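Local coordinates for uncharacterized protein MG296 homolog (Mycoplasma pneumoniae, PDB 2I15) that is of unknown function but folds as an all-alpha member of the Mg296 family and packs against other copies of itself in the crystal, at the interface of chains A and B. Residues are numbered along the deposited sequence; one frame, centred on the assembly and turned at random. Chains: chain A/B, Hypothetical protein MG296 homolog.

The interface of chains A and B. Residues chain A 47-50, 53, 105-106, 109; chain B 30, 33-34, 37-38, 41, 54.
An aromatic cluster joins helix 27-42 of chain B to helix 92-113 and the 47-53 loop of chain A, in an interface that is not an exact two-fold; the structure alone does not show whether it forms in the cell. At its centre B:Phe34, its CG anti to the backbone N (chi1 173°), drives its ring into the groove between helix 92-113 and the loop of chain A. A:Tyr53 stacks on one face of this ring, the planes 27° apart and the centroids separated by 4.1 Å. The tip of B:Phe34, CZ and CE1, points toward the backbone carbonyl of A:Tyr48. One turn earlier, B:Phe30 takes the same anti torsion and meets A:Phe106 edge-to-face at 61°, its CZ resting over the rim of that ring, 3.5 Å from A:Phe106 CE1. The CB of A:Ala109 fills the angle between the two phenylalanines, reaching B:Phe30 CE1 and the CA of B:Phe34 alike. Tight carbon packing thus dominates here, and no polar pair bonds across the patch.

The fit loosens on one side of A:Leu105: CD1 faces B:Cys37 and the B:Phe34 ring, whereas CD2 has the carboxylate OD2 of B:Asp54 and the CB of B:Glu41 each 3.9 Å away. At this margin the carboxylate OE2 atoms of A:Glu49 and B:Glu41 come to 5.0 Å; if both are ionised they would repel weakly. B:Leu38 CD1 touches the backbone carbonyl O of A:Glu49 at 3.3 Å.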
loop_
_atom_site.group_PDB
_atom_site.type_symbol
_atom_site.label_atom_id
_atom_site.label_comp_id
_atom_site.label_asym_id
_atom_site.label_seq_id
_atom_site.Cartn_x
_atom_site.Cartn_y
_atom_site.Cartn_z
ATOM N N ILE A 47 17.878 -5.058 1.116
ATOM C CA ILE A 47 18.241 -5.995 0.064
ATOM C C ILE A 47 17.152 -6.188 -0.988
ATOM O O ILE A 47 17.470 -6.410 -2.146
ATOM C CB ILE A 47 18.636 -7.380 0.695
ATOM C CG1 ILE A 47 19.675 -8.104 -0.172
ATOM C CG2 ILE A 47 17.419 -8.284 0.815
ATOM C CD1 ILE A 47 19.156 -8.571 -1.500
ATOM N N TYR A 48 15.881 -6.064 -0.600
ATOM C CA TYR A 48 14.759 -6.297 -1.527
ATOM C C TYR A 48 14.371 -5.220 -2.550
ATOM O O TYR A 48 13.453 -5.423 -3.337
ATOM C CB TYR A 48 13.509 -6.703 -0.734
ATOM C CG TYR A 48 13.778 -7.798 0.268
ATOM C CD1 TYR A 48 13.856 -7.511 1.627
ATOM C CD2 TYR A 48 14.000 -9.112 -0.145
ATOM C CE1 TYR A 48 14.167 -8.501 2.564
ATOM C CE2 TYR A 48 14.314 -10.112 0.776
ATOM C CZ TYR A 48 14.392 -9.794 2.125
ATOM O OH TYR A 48 14.750 -10.760 3.031
ATOM N N GLU A 49 15.061 -4.087 -2.546
ATOM C CA GLU A 49 14.782 -3.014 -3.505
ATOM C C GLU A 49 16.112 -2.667 -4.131
ATOM O O GLU A 49 16.227 -1.818 -5.022
ATOM C CB GLU A 49 14.265 -1.778 -2.788
ATOM C CG GLU A 49 13.078 -2.096 -1.917
ATOM C CD GLU A 49 11.806 -1.633 -2.548
ATOM O OE1 GLU A 49 11.434 -0.465 -2.304
ATOM O OE2 GLU A 49 11.210 -2.417 -3.314
ATOM N N ASP A 50 17.120 -3.336 -3.603
ATOM C CA ASP A 50 18.481 -3.150 -3.992
ATOM C C ASP A 50 18.745 -3.643 -5.371
ATOM O O ASP A 50 18.570 -4.846 -5.625
ATOM C CB ASP A 50 19.386 -3.911 -3.011
ATOM C CG ASP A 50 20.606 -3.136 -2.628
ATOM O OD1 ASP A 50 21.376 -2.734 -3.526
ATOM O OD2 ASP A 50 20.796 -2.940 -1.410
ATOM N N TYR A 53 21.654 -8.502 -6.468
ATOM C CA TYR A 53 21.413 -9.669 -7.294
ATOM C C TYR A 53 22.359 -9.352 -8.442
ATOM O O TYR A 53 22.058 -9.596 -9.606
ATOM C CB TYR A 53 19.952 -9.706 -7.758
ATOM C CG TYR A 53 18.973 -10.011 -6.655
ATOM C CD1 TYR A 53 18.877 -9.197 -5.535
ATOM C CD2 TYR A 53 18.151 -11.127 -6.726
ATOM C CE1 TYR A 53 17.987 -9.494 -4.520
ATOM C CE2 TYR A 53 17.259 -11.429 -5.715
ATOM C CZ TYR A 53 17.188 -10.617 -4.618
ATOM O OH TYR A 53 16.343 -10.954 -3.590
ATOM N N LEU A 105 7.884 -6.619 -4.556
ATOM C CA LEU A 105 8.634 -6.780 -5.796
ATOM C C LEU A 105 9.244 -8.186 -5.845
ATOM O O LEU A 105 9.320 -8.812 -6.904
ATOM C CB LEU A 105 9.736 -5.719 -5.867
ATOM C CG LEU A 105 10.454 -5.324 -7.165
ATOM C CD1 LEU A 105 10.920 -6.547 -7.911
ATOM C CD2 LEU A 105 9.543 -4.501 -8.011
ATOM N N PHE A 106 9.660 -8.672 -4.676
ATOM C CA PHE A 106 10.249 -9.999 -4.496
ATOM C C PHE A 106 9.202 -11.052 -4.859
ATOM O O PHE A 106 9.483 -12.009 -5.579
ATOM C CB PHE A 106 10.639 -10.173 -3.030
ATOM C CG PHE A 106 11.428 -11.421 -2.739
ATOM C CD1 PHE A 106 12.814 -11.421 -2.812
ATOM C CD2 PHE A 106 10.779 -12.592 -2.373
ATOM C CE1 PHE A 106 13.541 -12.567 -2.518
ATOM C CE2 PHE A 106 11.503 -13.748 -2.079
ATOM C CZ PHE A 106 12.882 -13.727 -2.153
ATOM N N ALA A 109 8.396 -11.453 -8.730
ATOM C CA ALA A 109 9.480 -12.176 -9.393
ATOM C C ALA A 109 9.269 -13.672 -9.180
ATOM O O ALA A 109 9.355 -14.478 -10.114
ATOM C CB ALA A 109 10.810 -11.765 -8.816
ATOM N N PHE B 30 15.444 -16.710 -11.065
ATOM C CA PHE B 30 14.793 -15.806 -10.128
ATOM C C PHE B 30 15.466 -14.444 -10.149
ATOM O O PHE B 30 14.827 -13.428 -10.362
ATOM C CB PHE B 30 14.868 -16.337 -8.690
ATOM C CG PHE B 30 14.329 -15.368 -7.666
ATOM C CD1 PHE B 30 12.962 -15.122 -7.578
ATOM C CD2 PHE B 30 15.192 -14.654 -6.846
ATOM C CE1 PHE B 30 12.454 -14.173 -6.684
ATOM C CE2 PHE B 30 14.703 -13.700 -5.949
ATOM C CZ PHE B 30 13.328 -13.459 -5.871
ATOM N N ASN B 33 14.809 -12.320 -13.042
ATOM C CA ASN B 33 13.427 -11.832 -12.949
ATOM C C ASN B 33 13.254 -10.756 -11.890
ATOM O O ASN B 33 12.502 -9.807 -12.091
ATOM C CB ASN B 33 12.452 -12.964 -12.623
ATOM C CG ASN B 33 12.208 -13.880 -13.791
ATOM O OD1 ASN B 33 12.493 -13.542 -14.934
ATOM N ND2 ASN B 33 11.666 -15.043 -13.514
ATOM N N PHE B 34 13.903 -10.928 -10.744
ATOM C CA PHE B 34 13.816 -9.923 -9.694
ATOM C C PHE B 34 14.476 -8.647 -10.195
ATOM O O PHE B 34 13.955 -7.553 -9.990
ATOM C CB PHE B 34 14.553 -10.349 -8.435
ATOM C CG PHE B 34 14.614 -9.272 -7.391
ATOM C CD1 PHE B 34 13.500 -8.976 -6.604
ATOM C CD2 PHE B 34 15.775 -8.537 -7.205
ATOM C CE1 PHE B 34 13.548 -7.960 -5.639
ATOM C CE2 PHE B 34 15.825 -7.517 -6.237
ATOM C CZ PHE B 34 14.703 -7.236 -5.461
ATOM N N CYS B 37 12.210 -6.822 -12.771
ATOM C CA CYS B 37 11.083 -6.167 -12.120
ATOM C C CYS B 37 11.583 -4.888 -11.435
ATOM O O CYS B 37 10.914 -3.854 -11.446
ATOM C CB CYS B 37 10.467 -7.087 -11.067
ATOM S SG CYS B 37 9.720 -8.599 -11.692
ATOM N N LEU B 38 12.775 -4.972 -10.851
ATOM C CA LEU B 38 13.375 -3.853 -10.154
ATOM C C LEU B 38 13.658 -2.664 -11.062
ATOM O O LEU B 38 13.281 -1.535 -10.738
ATOM C CB LEU B 38 14.676 -4.285 -9.478
ATOM C CG LEU B 38 14.841 -3.951 -7.995
ATOM C CD1 LEU B 38 16.303 -3.613 -7.733
ATOM C CD2 LEU B 38 13.954 -2.783 -7.563
ATOM N N GLU B 41 10.588 -1.026 -12.224
ATOM C CA GLU B 41 9.930 -0.273 -11.169
ATOM C C GLU B 41 10.612 1.071 -10.962
ATOM O O GLU B 41 9.987 2.128 -11.024
ATOM C CB GLU B 41 10.011 -1.047 -9.869
ATOM C CG GLU B 41 9.604 -0.225 -8.670
ATOM C CD GLU B 41 8.268 -0.639 -8.135
ATOM O OE1 GLU B 41 7.345 -0.884 -8.951
ATOM O OE2 GLU B 41 8.147 -0.717 -6.896
ATOM N N ASP B 54 3.407 -0.985 -6.814
ATOM C CA ASP B 54 4.013 -2.123 -6.179
ATOM C C ASP B 54 4.515 -1.618 -4.842
ATOM O O ASP B 54 4.446 -2.313 -3.824
ATOM C CB ASP B 54 5.146 -2.625 -7.049
ATOM C CG ASP B 54 4.794 -3.905 -7.768
ATOM O OD1 ASP B 54 3.602 -4.307 -7.714
ATOM O OD2 ASP B 54 5.706 -4.515 -8.389
#